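PDB 6SYY: periplasmic cell division protein (SufI) from Aquifex aeolicus, which is a multicopper oxidase (McoA) that binds four copper ions and probably couples substrate oxidation to the reduction of dioxygen. Local coordinates for residues 55-60 with 103-108; 95-100 with 176-181; 397-402 with 444-449; 464-469 with 486-491. One frame throughout, in Å; residues are numbered along the deposited sequence.

Contact 1. Residues 55-60 with 103-108; sequences FLFPDG and FSADFV
The aromatic packing of Phe57 on Phe103 lies inside the first cupredoxin-like domain, where the chain leaving strand 54-56 meets strand 102-110 of another sheet. The two rings form an offset stack. Their centroids are 4.6 Å apart and their planes differ by 24°. Phe103 CE2 sits over the centre of the Phe57 ring, 3.7 Å from Phe57 CE2. Phe103 CG is anti to the backbone N (chi1 -177°). The two side chains cross at about a right angle. Ser104 O lies near the plane of the Phe57 ring, at its edge, 3.9 Å from CE2. The methyl CB of Ala105 approaches Phe57 CZ obliquely at 4.0 Å. No direct hydrogen bond joins the segments. One water bridges them instead: it donates to Pro58 O at 2.6 Å and accepts from Ser104 N at 3.0 Å. Ser104 OG rests 3.4 Å from Gly60 CA. Ile95 and Leu97 of strand 94-98 also pack on Phe57, as does Val63 of strand 63-72. Phe103 meets Trp119 of strand 117-120 edge-to-face and also touches the ring of Phe147, so the pair sits between the sheets of the domain.

Contact 2. Residues 95-100 with 176-181; sequences IFLRKG and GMIIIE
Phe96 and Ile179 lie side by side and point the same way from two neighbouring parallel strands. The branched Ile179 side chain forms the bump, and one face of the Phe96 ring receives it. Ile179 CB stands over that face, offset toward the rim, in a CH-pi contact 4.1 Å from the ring centroid. Both branches touch the ring. Ile179 CG2, anti to the backbone N, reaches Phe96 CE2 at 3.5 Å, and Ile179 CD1 reaches Phe96 CZ at 3.6 Å. The Glu181 carboxylate comes up at the ring edge, with CD 4.0 Å from Phe96 CD2. Arg98 crosses Glu181 at about a right angle. The Arg98 chain bends at chi2 (75°), and one face of the guanidinium lies over the Glu181 backbone carbonyl. The charged groups do not pair here; Arg98 forms its salt bridge with Asp186. The other face of the sheet carries Ile95, Ile178, Leu97 and Ile180. Leu97 CD1 reaches back to Ile178 CG2 at 4.0 Å, while its CB meets Ile180 CG1 at 4.1 Å. Tyr158 and Tyr156 of strand 154-160 pack against this row. Five backbone bonds fix the register, from Ile95 N to Met177 O at one end to Lys99 N with Glu181 O (2.9 Å) at the other. The segment axes run 4.6 Å apart at 21°. Parallel pairing of this kind, within a mixed five-stranded sheet, is characteristic of the Greek-key cupredoxin domains from which multicopper oxidases are built.

Contact 3. Residues 397-402 with 444-449; sequences RITLGM and VNNTGM
Thr447 CG2 is anti to its carbonyl carbon while OG1 stands between the backbone N and that carbon (chi1 73°). The methyl thereby meets the backbone of the facing strand, 3.3 Å from Leu400 O and 3.5 Å from Gly401 C. Asn445 CG is anti to its backbone N (chi1 -176°). Its OD1 accepts two bonds: Thr447 OG1 donates in the carbonyl plane, on a lone pair, at 2.6 Å, and Thr447 N donates from above that plane. The second bond makes an Asx turn. Asn445 ND2 donates almost straight (177°) to Met449 O at 2.8 Å, so the amide ties the loop at two points. Asn445 ND2 also bonds Val483 O. Leu400 crosses Asn445 obliquely, with CD1 4.1 Å from Asn445 CB. Met402 CE comes 4.0 Å from Gly448 N. Parallel pairing precedes the turn: Leu400 N donates to Val444 O, and Asn446 N donates to Leu400 O at 2.9 Å. Thr399 CG2 meets Asn446 ND2. Thr447 OG1 also bonds His451 NE2, and Leu400 packs on His451. This is therefore a second shell of the mononuclear type 1 copper site, in which His451, Cys509 and His514 bind the metal in the cupredoxin manner.

Contact 4. Residues 464-469 with 486-491; sequences ERSLGP and METVRI
Arg465 grips Glu487 side-on with two nitrogens. Arg465 NE donates to Glu487 OE1 at 3.0 Å, and Arg465 NH2 to Glu487 OE2 at 2.9 Å. The Arg465 chain bends at chi3 (68°), which turns NE toward Glu487. The guanidinium and carboxylate planes are 56° apart. NE and NH2 approach OE1 and OE2 from above the carboxylate plane. Val489 CG2 lies over one face of the guanidinium, toward its rim. Arg465 also bonds Asp474 and Ile482 O, and Glu487 OE2 accepts from Ala484 N. On the other face of the sheet, Arg490 NH1 meets Glu464 OE1 at 2.9 Å, on the anti side and out of the carboxylate plane. The bond is bent, at 134°. Ser466 OG stands between its own backbone N and carbonyl carbon, and accepts from Thr488 N at 2.8 Å in a nearly straight bond. Ser466 N donates to Thr488 O at 2.8 Å. Leu467 spreads its two methyls over Glu487: Leu467 CD1 is 3.7 Å from Glu487 CA, and Leu467 CD2 is 3.7 Å from Glu487 CB. The backbones of Glu464 and Arg490 form a hydrogen-bonded antiparallel pair. The chemistry is thus ionic on both faces of this edge of the sheet. Buried Glu487 accepts from Arg465 and Ala484, which would probably favour its charged form. The Glu464-Arg490 bridge is more bent and has Glu464 at the exposed rim.

Contacts 1 and 2 belong to the first cupredoxin-like domain and touch directly. Their centres are 11 Å apart, and Phe55 O lies 2.8 Å from Phe96 N, probably hydrogen-bonded. Contacts 3 and 4 form a similar pair in the last domain, with centres 12 Å apart. There strands 437-445 and 488-495 are neighbours in one sheet, and Asn445 N lies 3.1 Å from Glu487 O. The two pairs stand on opposite sides of the chain's centre. Contact 3 is nearest a metal: the Leu400 side chain is about 6 Å from a bound copper. The side chain of Ile178 in contact 2 is about 10 Å from a copper and about 12 Å from the bound oxygen atom.

Contact 1. Residues 55-60 with 103-108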
loop_
_atom_site.group_PDB
_atom_site.type_symbol
_atom_site.label_atom_id
_atom_site.label_comp_id
_atom_site.label_asym_id
_atom_site.label_seq_id
_atom_site.Cartn_x
_atom_site.Cartn_y
_atom_site.Cartn_z
ATOM N N PHE A 55 0.011 -13.421 11.848
ATOM C CA PHE A 55 -0.617 -13.295 13.155
ATOM C C PHE A 55 -2.119 -13.215 12.955
ATOM O O PHE A 55 -2.607 -12.330 12.246
ATOM C CB PHE A 55 -0.099 -12.066 13.905
ATOM C CG PHE A 55 -0.737 -11.868 15.242
ATOM C CD1 PHE A 55 -0.467 -12.734 16.284
ATOM C CD2 PHE A 55 -1.611 -10.817 15.458
ATOM C CE1 PHE A 55 -1.055 -12.558 17.519
ATOM C CE2 PHE A 55 -2.202 -10.635 16.689
ATOM C CZ PHE A 55 -1.925 -11.507 17.721
ATOM N N LEU A 56 -2.842 -14.146 13.563
ATOM C CA LEU A 56 -4.298 -14.148 13.515
ATOM C C LEU A 56 -4.798 -13.173 14.573
ATOM O O LEU A 56 -4.850 -13.496 15.763
ATOM C CB LEU A 56 -4.831 -15.557 13.737
ATOM C CG LEU A 56 -4.131 -16.615 12.881
ATOM C CD1 LEU A 56 -4.658 -17.998 13.193
ATOM C CD2 LEU A 56 -4.294 -16.305 11.403
ATOM N N PHE A 57 -5.149 -11.970 14.146
ATOM C CA PHE A 57 -5.569 -10.933 15.078
ATOM C C PHE A 57 -6.888 -11.333 15.728
ATOM O O PHE A 57 -7.891 -11.496 15.020
ATOM C CB PHE A 57 -5.705 -9.608 14.344
ATOM C CG PHE A 57 -5.294 -8.415 15.153
ATOM C CD1 PHE A 57 -4.022 -7.883 15.025
ATOM C CD2 PHE A 57 -6.183 -7.815 16.033
ATOM C CE1 PHE A 57 -3.638 -6.773 15.767
ATOM C CE2 PHE A 57 -5.806 -6.709 16.781
ATOM C CZ PHE A 57 -4.534 -6.185 16.644
ATOM N N PRO A 58 -6.937 -11.508 17.046
ATOM C CA PRO A 58 -8.163 -11.992 17.684
ATOM C C PRO A 58 -9.280 -10.962 17.623
ATOM O O PRO A 58 -9.056 -9.762 17.451
ATOM C CB PRO A 58 -7.727 -12.250 19.130
ATOM C CG PRO A 58 -6.618 -11.282 19.349
ATOM C CD PRO A 58 -5.883 -11.214 18.032
ATOM N N ASP A 59 -10.504 -11.458 17.789
ATOM C CA ASP A 59 -11.708 -10.641 17.676
ATOM C C ASP A 59 -12.011 -9.998 19.030
ATOM O O ASP A 59 -12.368 -10.687 19.992
ATOM C CB ASP A 59 -12.876 -11.496 17.184
ATOM C CG ASP A 59 -14.154 -10.701 17.007
ATOM O OD1 ASP A 59 -14.101 -9.459 17.096
ATOM O OD2 ASP A 59 -15.213 -11.323 16.785
ATOM N N GLY A 60 -11.867 -8.678 19.103
ATOM C CA GLY A 60 -12.207 -7.959 20.314
ATOM C C GLY A 60 -11.293 -8.196 21.492
ATOM O O GLY A 60 -11.688 -7.930 22.629
ATOM N N PHE A 103 -11.612 -5.029 16.184
ATOM C CA PHE A 103 -10.177 -4.774 16.094
ATOM C C PHE A 103 -9.781 -3.922 17.297
ATOM O O PHE A 103 -10.121 -2.735 17.357
ATOM C CB PHE A 103 -9.864 -4.080 14.766
ATOM C CG PHE A 103 -8.399 -3.834 14.516
ATOM C CD1 PHE A 103 -7.846 -2.583 14.732
ATOM C CD2 PHE A 103 -7.587 -4.843 14.033
ATOM C CE1 PHE A 103 -6.505 -2.343 14.488
ATOM C CE2 PHE A 103 -6.241 -4.612 13.792
ATOM C CZ PHE A 103 -5.701 -3.360 14.020
ATOM N N SER A 104 -9.078 -4.524 18.258
ATOM C CA SER A 104 -8.709 -3.879 19.523
ATOM C C SER A 104 -7.186 -3.802 19.614
ATOM O O SER A 104 -6.544 -4.728 20.115
ATOM C CB SER A 104 -9.286 -4.652 20.712
ATOM O OG SER A 104 -10.671 -4.887 20.553
ATOM N N ALA A 105 -6.604 -2.695 19.157
ATOM C CA ALA A 105 -5.154 -2.566 19.070
ATOM C C ALA A 105 -4.642 -1.464 19.985
ATOM O O ALA A 105 -5.262 -0.403 20.108
ATOM C CB ALA A 105 -4.703 -2.281 17.635
ATOM N N ASP A 106 -3.504 -1.729 20.626
ATOM C CA ASP A 106 -2.742 -0.728 21.361
ATOM C C ASP A 106 -1.379 -0.593 20.706
ATOM O O ASP A 106 -0.667 -1.590 20.539
ATOM C CB ASP A 106 -2.564 -1.102 22.837
ATOM C CG ASP A 106 -3.855 -1.518 23.497
ATOM O OD1 ASP A 106 -3.954 -2.689 23.923
ATOM O OD2 ASP A 106 -4.776 -0.680 23.574
ATOM N N PHE A 107 -1.023 0.630 20.331
ATOM C CA PHE A 107 0.301 0.912 19.796
ATOM C C PHE A 107 1.214 1.344 20.935
ATOM O O PHE A 107 0.974 2.378 21.569
ATOM C CB PHE A 107 0.241 1.991 18.718
ATOM C CG PHE A 107 1.585 2.550 18.352
ATOM C CD1 PHE A 107 2.640 1.705 18.031
ATOM C CD2 PHE A 107 1.799 3.919 18.327
ATOM C CE1 PHE A 107 3.885 2.217 17.694
ATOM C CE2 PHE A 107 3.040 4.440 17.987
ATOM C CZ PHE A 107 4.083 3.589 17.672
ATOM N N VAL A 108 2.254 0.559 21.192
ATOM C CA VAL A 108 3.273 0.897 22.179
ATOM C C VAL A 108 4.492 1.414 21.428
ATOM O O VAL A 108 5.057 0.709 20.582
ATOM C CB VAL A 108 3.625 -0.313 23.056
ATOM C CG1 VAL A 108 4.571 0.103 24.168
ATOM C CG2 VAL A 108 2.357 -0.938 23.611
HETATM O O HOH W 1 -8.719 -7.479 18.694
#

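Contact 2. Residues 95-100 with 176-181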
loop_
_atom_site.group_PDB
_atom_site.type_symbol
_atom_site.label_atom_id
_atom_site.label_comp_id
_atom_site.label_asym_id
_atom_site.label_seq_id
_atom_site.Cartn_x
_atom_site.Cartn_y
_atom_site.Cartn_z
ATOM N N ILE A 95 -0.649 -9.480 9.273
ATOM C CA ILE A 95 -1.791 -9.508 10.174
ATOM C C ILE A 95 -2.997 -10.016 9.404
ATOM O O ILE A 95 -3.320 -9.502 8.328
ATOM C CB ILE A 95 -2.064 -8.115 10.764
ATOM C CG1 ILE A 95 -0.898 -7.671 11.650
ATOM C CG2 ILE A 95 -3.372 -8.121 11.539
ATOM C CD1 ILE A 95 -1.061 -6.270 12.221
ATOM N N PHE A 96 -3.666 -11.024 9.948
ATOM C CA PHE A 96 -4.878 -11.550 9.346
ATOM C C PHE A 96 -6.095 -11.049 10.109
ATOM O O PHE A 96 -6.100 -11.020 11.344
ATOM C CB PHE A 96 -4.861 -13.081 9.314
ATOM C CG PHE A 96 -4.180 -13.651 8.099
ATOM C CD1 PHE A 96 -2.802 -13.794 8.063
ATOM C CD2 PHE A 96 -4.919 -14.044 6.994
ATOM C CE1 PHE A 96 -2.170 -14.315 6.946
ATOM C CE2 PHE A 96 -4.294 -14.566 5.875
ATOM C CZ PHE A 96 -2.917 -14.698 5.848
ATOM N N LEU A 97 -7.118 -10.637 9.363
ATOM C CA LEU A 97 -8.380 -10.185 9.926
ATOM C C LEU A 97 -9.526 -10.855 9.189
ATOM O O LEU A 97 -9.411 -11.203 8.011
ATOM C CB LEU A 97 -8.540 -8.665 9.827
ATOM C CG LEU A 97 -7.601 -7.794 10.654
ATOM C CD1 LEU A 97 -7.786 -6.339 10.271
ATOM C CD2 LEU A 97 -7.879 -7.994 12.131
ATOM N N ARG A 98 -10.637 -11.030 9.892
ATOM C CA ARG A 98 -11.872 -11.505 9.292
ATOM C C ARG A 98 -12.858 -10.348 9.246
ATOM O O ARG A 98 -12.999 -9.613 10.229
ATOM C CB ARG A 98 -12.458 -12.675 10.081
ATOM C CG ARG A 98 -13.662 -13.295 9.421
ATOM C CD ARG A 98 -13.230 -14.126 8.238
ATOM N NE ARG A 98 -14.356 -14.510 7.398
ATOM C CZ ARG A 98 -14.267 -15.388 6.406
ATOM N NH1 ARG A 98 -13.104 -15.972 6.143
ATOM N NH2 ARG A 98 -15.336 -15.685 5.680
ATOM N N LYS A 99 -13.523 -10.174 8.107
ATOM C CA LYS A 99 -14.469 -9.075 7.980
ATOM C C LYS A 99 -15.599 -9.251 8.981
ATOM O O LYS A 99 -16.180 -10.335 9.098
ATOM C CB LYS A 99 -15.028 -8.997 6.561
ATOM C CG LYS A 99 -15.940 -7.807 6.334
ATOM C CD LYS A 99 -16.523 -7.826 4.936
ATOM C CE LYS A 99 -17.457 -6.649 4.720
ATOM N NZ LYS A 99 -18.083 -6.687 3.371
ATOM N N GLY A 100 -15.901 -8.182 9.711
ATOM C CA GLY A 100 -16.927 -8.206 10.724
ATOM C C GLY A 100 -16.411 -8.341 12.139
ATOM O O GLY A 100 -17.186 -8.139 13.081
ATOM N N GLY A 176 4.160 -3.241 7.309
ATOM C CA GLY A 176 3.634 -4.590 7.347
ATOM C C GLY A 176 2.385 -4.701 6.502
ATOM O O GLY A 176 1.729 -3.702 6.183
ATOM N N MET A 177 2.062 -5.942 6.152
ATOM C CA MET A 177 0.901 -6.265 5.338
ATOM C C MET A 177 -0.236 -6.782 6.212
ATOM O O MET A 177 -0.006 -7.466 7.214
ATOM C CB MET A 177 1.261 -7.308 4.273
ATOM C CG MET A 177 0.074 -7.854 3.490
ATOM S SD MET A 177 0.526 -9.044 2.207
ATOM C CE MET A 177 1.416 -7.999 1.051
ATOM N N ILE A 178 -1.462 -6.438 5.820
ATOM C CA ILE A 178 -2.689 -6.953 6.414
ATOM C C ILE A 178 -3.445 -7.726 5.340
ATOM O O ILE A 178 -3.542 -7.272 4.194
ATOM C CB ILE A 178 -3.561 -5.810 6.978
ATOM C CG1 ILE A 178 -2.835 -5.087 8.113
ATOM C CG2 ILE A 178 -4.921 -6.328 7.439
ATOM C CD1 ILE A 178 -3.555 -3.845 8.594
ATOM N N ILE A 179 -3.974 -8.893 5.705
ATOM C CA ILE A 179 -4.844 -9.667 4.823
ATOM C C ILE A 179 -6.199 -9.806 5.500
ATOM O O ILE A 179 -6.315 -10.463 6.545
ATOM C CB ILE A 179 -4.267 -11.046 4.486
ATOM C CG1 ILE A 179 -3.054 -10.914 3.567
ATOM C CG2 ILE A 179 -5.331 -11.898 3.819
ATOM C CD1 ILE A 179 -2.408 -12.244 3.244
ATOM N N ILE A 180 -7.224 -9.206 4.901
ATOM C CA ILE A 180 -8.601 -9.366 5.351
ATOM C C ILE A 180 -9.236 -10.498 4.562
ATOM O O ILE A 180 -8.973 -10.665 3.365
ATOM C CB ILE A 180 -9.393 -8.056 5.187
ATOM C CG1 ILE A 180 -8.822 -6.970 6.093
ATOM C CG2 ILE A 180 -10.863 -8.269 5.506
ATOM C CD1 ILE A 180 -9.579 -5.659 6.007
ATOM N N GLU A 181 -10.059 -11.290 5.237
ATOM C CA GLU A 181 -10.772 -12.390 4.614
ATOM C C GLU A 181 -12.270 -12.185 4.773
ATOM O O GLU A 181 -12.740 -11.738 5.826
ATOM C CB GLU A 181 -10.347 -13.726 5.224
ATOM C CG GLU A 181 -8.885 -14.065 4.971
ATOM C CD GLU A 181 -8.457 -15.353 5.646
ATOM O OE1 GLU A 181 -8.670 -15.486 6.872
ATOM O OE2 GLU A 181 -7.912 -16.235 4.948
#

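Contact 3. Residues 397-402 with 444-449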
loop_
_atom_site.group_PDB
_atom_site.type_symbol
_atom_site.label_atom_id
_atom_site.label_comp_id
_atom_site.label_asym_id
_atom_site.label_seq_id
_atom_site.Cartn_x
_atom_site.Cartn_y
_atom_site.Cartn_z
ATOM N N ARG A 397 -12.394 19.743 -7.062
ATOM C CA ARG A 397 -11.184 19.788 -7.875
ATOM C C ARG A 397 -9.970 19.982 -6.978
ATOM O O ARG A 397 -9.884 20.970 -6.238
ATOM C CB ARG A 397 -11.246 20.894 -8.924
ATOM C CG ARG A 397 -9.948 21.026 -9.703
ATOM C CD ARG A 397 -10.126 21.905 -10.910
ATOM N NE ARG A 397 -10.657 23.212 -10.547
ATOM C CZ ARG A 397 -11.177 24.065 -11.419
ATOM N NH1 ARG A 397 -11.239 23.737 -12.702
ATOM N NH2 ARG A 397 -11.639 25.241 -11.011
ATOM N N ILE A 398 -9.036 19.043 -7.059
ATOM C CA ILE A 398 -7.828 19.024 -6.246
ATOM C C ILE A 398 -6.656 19.267 -7.184
ATOM O O ILE A 398 -6.262 18.376 -7.947
ATOM C CB ILE A 398 -7.676 17.693 -5.495
ATOM C CG1 ILE A 398 -8.881 17.455 -4.587
ATOM C CG2 ILE A 398 -6.382 17.669 -4.703
ATOM C CD1 ILE A 398 -9.124 18.567 -3.601
ATOM N N THR A 399 -6.097 20.469 -7.145
ATOM C CA THR A 399 -5.007 20.841 -8.035
ATOM C C THR A 399 -3.676 20.639 -7.325
ATOM O O THR A 399 -3.442 21.209 -6.252
ATOM C CB THR A 399 -5.144 22.285 -8.503
ATOM O OG1 THR A 399 -6.364 22.429 -9.240
ATOM C CG2 THR A 399 -3.970 22.652 -9.389
ATOM N N LEU A 400 -2.813 19.827 -7.928
ATOM C CA LEU A 400 -1.466 19.591 -7.423
ATOM C C LEU A 400 -0.530 20.596 -8.081
ATOM O O LEU A 400 -0.241 20.495 -9.278
ATOM C CB LEU A 400 -1.014 18.161 -7.711
ATOM C CG LEU A 400 -2.020 17.032 -7.494
ATOM C CD1 LEU A 400 -1.374 15.682 -7.780
ATOM C CD2 LEU A 400 -2.590 17.077 -6.088
ATOM N N GLY A 401 -0.061 21.571 -7.306
ATOM C CA GLY A 401 0.900 22.538 -7.778
ATOM C C GLY A 401 2.212 22.414 -7.026
ATOM O O GLY A 401 2.399 21.527 -6.190
ATOM N N MET A 402 3.126 23.318 -7.353
ATOM C CA MET A 402 4.338 23.471 -6.569
ATOM C C MET A 402 4.634 24.952 -6.415
ATOM O O MET A 402 4.500 25.727 -7.366
ATOM C CB MET A 402 5.533 22.727 -7.186
ATOM C CG MET A 402 5.756 22.938 -8.665
ATOM S SD MET A 402 7.066 21.838 -9.243
ATOM C CE MET A 402 7.014 22.140 -11.011
ATOM N N VAL A 444 -5.761 17.354 -10.565
ATOM C CA VAL A 444 -5.151 18.048 -11.693
ATOM C C VAL A 444 -3.692 18.289 -11.336
ATOM O O VAL A 444 -3.385 19.157 -10.510
ATOM C CB VAL A 444 -5.863 19.369 -12.015
ATOM C CG1 VAL A 444 -5.248 20.008 -13.245
ATOM C CG2 VAL A 444 -7.353 19.140 -12.218
ATOM N N ASN A 445 -2.792 17.532 -11.961
ATOM C CA ASN A 445 -1.364 17.588 -11.646
ATOM C C ASN A 445 -0.689 18.580 -12.585
ATOM O O ASN A 445 -0.403 18.264 -13.741
ATOM C CB ASN A 445 -0.739 16.202 -11.760
ATOM C CG ASN A 445 0.723 16.182 -11.353
ATOM O OD1 ASN A 445 1.280 17.198 -10.927
ATOM N ND2 ASN A 445 1.351 15.014 -11.468
ATOM N N ASN A 446 -0.414 19.784 -12.081
ATOM C CA ASN A 446 0.311 20.802 -12.828
ATOM C C ASN A 446 1.801 20.816 -12.502
ATOM O O ASN A 446 2.466 21.835 -12.716
ATOM C CB ASN A 446 -0.295 22.182 -12.568
ATOM C CG ASN A 446 -1.687 22.328 -13.148
ATOM O OD1 ASN A 446 -1.983 21.804 -14.226
ATOM N ND2 ASN A 446 -2.551 23.040 -12.434
ATOM N N THR A 447 2.338 19.712 -11.988
ATOM C CA THR A 447 3.752 19.620 -11.652
ATOM C C THR A 447 4.461 18.678 -12.613
ATOM O O THR A 447 3.839 17.984 -13.423
ATOM C CB THR A 447 3.948 19.141 -10.210
ATOM O OG1 THR A 447 3.646 17.745 -10.128
ATOM C CG2 THR A 447 3.037 19.907 -9.268
ATOM N N GLY A 448 5.785 18.661 -12.510
ATOM C CA GLY A 448 6.604 17.815 -13.348
ATOM C C GLY A 448 6.793 16.406 -12.848
ATOM O O GLY A 448 7.482 15.612 -13.497
ATOM N N MET A 449 6.195 16.059 -11.713
ATOM C CA MET A 449 6.383 14.755 -11.101
ATOM C C MET A 449 5.039 14.067 -10.917
ATOM O O MET A 449 4.005 14.719 -10.753
ATOM C CB MET A 449 7.102 14.880 -9.749
ATOM C CG MET A 449 7.484 13.549 -9.138
ATOM S SD MET A 449 8.927 13.660 -8.083
ATOM C CE MET A 449 9.212 11.925 -7.768
#

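Contact 4. Residues 464-469 with 486-491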
loop_
_atom_site.group_PDB
_atom_site.type_symbol
_atom_site.label_atom_id
_atom_site.label_comp_id
_atom_site.label_asym_id
_atom_site.label_seq_id
_atom_site.Cartn_x
_atom_site.Cartn_y
_atom_site.Cartn_z
ATOM N N GLU A 464 -11.786 8.151 -14.875
ATOM C CA GLU A 464 -11.239 8.612 -16.142
ATOM C C GLU A 464 -9.825 9.149 -15.946
ATOM O O GLU A 464 -9.520 9.756 -14.915
ATOM C CB GLU A 464 -12.152 9.693 -16.736
ATOM C CG GLU A 464 -11.758 10.225 -18.090
ATOM C CD GLU A 464 -12.705 11.309 -18.561
ATOM O OE1 GLU A 464 -13.311 11.982 -17.698
ATOM O OE2 GLU A 464 -12.855 11.482 -19.788
ATOM N N ARG A 465 -8.971 8.906 -16.939
ATOM C CA ARG A 465 -7.636 9.485 -17.013
ATOM C C ARG A 465 -7.560 10.315 -18.281
ATOM O O ARG A 465 -7.998 9.864 -19.344
ATOM C CB ARG A 465 -6.539 8.412 -17.032
ATOM C CG ARG A 465 -6.718 7.265 -16.053
ATOM C CD ARG A 465 -5.468 6.392 -16.015
ATOM N NE ARG A 465 -4.356 7.117 -15.416
ATOM C CZ ARG A 465 -3.960 6.974 -14.155
ATOM N NH1 ARG A 465 -4.566 6.108 -13.354
ATOM N NH2 ARG A 465 -2.941 7.688 -13.698
ATOM N N SER A 466 -7.013 11.524 -18.177
ATOM C CA SER A 466 -6.955 12.386 -19.350
ATOM C C SER A 466 -5.896 11.939 -20.343
ATOM O O SER A 466 -5.970 12.314 -21.517
ATOM C CB SER A 466 -6.682 13.830 -18.938
ATOM O OG SER A 466 -5.403 13.944 -18.342
ATOM N N LEU A 467 -4.920 11.148 -19.905
ATOM C CA LEU A 467 -3.789 10.798 -20.753
ATOM C C LEU A 467 -3.967 9.476 -21.488
ATOM O O LEU A 467 -3.241 9.224 -22.456
ATOM C CB LEU A 467 -2.501 10.754 -19.922
ATOM C CG LEU A 467 -1.621 12.011 -19.924
ATOM C CD1 LEU A 467 -2.428 13.266 -19.627
ATOM C CD2 LEU A 467 -0.480 11.859 -18.929
ATOM N N GLY A 468 -4.904 8.635 -21.063
ATOM C CA GLY A 468 -5.137 7.369 -21.716
ATOM C C GLY A 468 -6.267 6.590 -21.077
ATOM O O GLY A 468 -6.964 7.083 -20.186
ATOM N N PRO A 469 -6.475 5.356 -21.525
ATOM C CA PRO A 469 -7.522 4.530 -20.922
ATOM C C PRO A 469 -7.136 4.113 -19.516
ATOM O O PRO A 469 -5.973 4.181 -19.111
ATOM C CB PRO A 469 -7.601 3.319 -21.856
ATOM C CG PRO A 469 -6.229 3.215 -22.423
ATOM C CD PRO A 469 -5.744 4.636 -22.580
ATOM N N MET A 486 1.202 16.345 -15.585
ATOM C CA MET A 486 0.293 17.023 -16.508
ATOM C C MET A 486 -0.953 16.194 -16.815
ATOM O O MET A 486 -1.600 16.398 -17.847
ATOM C CB MET A 486 1.013 17.416 -17.808
ATOM C CG MET A 486 2.279 18.244 -17.587
ATOM S SD MET A 486 2.011 19.687 -16.525
ATOM C CE MET A 486 3.659 20.391 -16.458
ATOM N N GLU A 487 -1.312 15.262 -15.937
ATOM C CA GLU A 487 -2.487 14.422 -16.118
ATOM C C GLU A 487 -3.611 14.865 -15.192
ATOM O O GLU A 487 -3.371 15.365 -14.089
ATOM C CB GLU A 487 -2.161 12.944 -15.859
ATOM C CG GLU A 487 -3.362 12.009 -15.958
ATOM C CD GLU A 487 -2.985 10.543 -15.858
ATOM O OE1 GLU A 487 -3.477 9.745 -16.682
ATOM O OE2 GLU A 487 -2.198 10.191 -14.955
ATOM N N THR A 488 -4.843 14.688 -15.659
ATOM C CA THR A 488 -6.036 14.857 -14.844
ATOM C C THR A 488 -6.702 13.497 -14.684
ATOM O O THR A 488 -6.858 12.760 -15.662
ATOM C CB THR A 488 -7.002 15.866 -15.474
ATOM O OG1 THR A 488 -6.395 17.166 -15.495
ATOM C CG2 THR A 488 -8.305 15.932 -14.686
ATOM N N VAL A 489 -7.066 13.159 -13.450
ATOM C CA VAL A 489 -7.733 11.905 -13.127
ATOM C C VAL A 489 -9.003 12.233 -12.355
ATOM O O VAL A 489 -8.993 13.100 -11.473
ATOM C CB VAL A 489 -6.816 10.969 -12.308
ATOM C CG1 VAL A 489 -7.511 9.649 -12.001
ATOM C CG2 VAL A 489 -5.514 10.722 -13.056
ATOM N N ARG A 490 -10.100 11.559 -12.698
ATOM C CA ARG A 490 -11.379 11.727 -12.019
ATOM C C ARG A 490 -11.741 10.439 -11.290
ATOM O O ARG A 490 -11.771 9.363 -11.899
ATOM C CB ARG A 490 -12.485 12.114 -13.008
ATOM C CG ARG A 490 -12.363 13.539 -13.557
ATOM C CD ARG A 490 -13.297 13.806 -14.745
ATOM N NE ARG A 490 -14.711 13.808 -14.377
ATOM C CZ ARG A 490 -15.597 12.898 -14.777
ATOM N NH1 ARG A 490 -15.223 11.902 -15.571
ATOM N NH2 ARG A 490 -16.863 12.987 -14.389
ATOM N N ILE A 491 -12.004 10.550 -9.987
ATOM C CA ILE A 491 -12.403 9.416 -9.166
ATOM C C ILE A 491 -13.744 9.731 -8.518
ATOM O O ILE A 491 -14.149 10.891 -8.401
ATOM C CB ILE A 491 -11.352 9.064 -8.091
ATOM C CG1 ILE A 491 -11.210 10.207 -7.081
ATOM C CG2 ILE A 491 -10.008 8.746 -8.732
ATOM C CD1 ILE A 491 -10.260 9.893 -5.951
#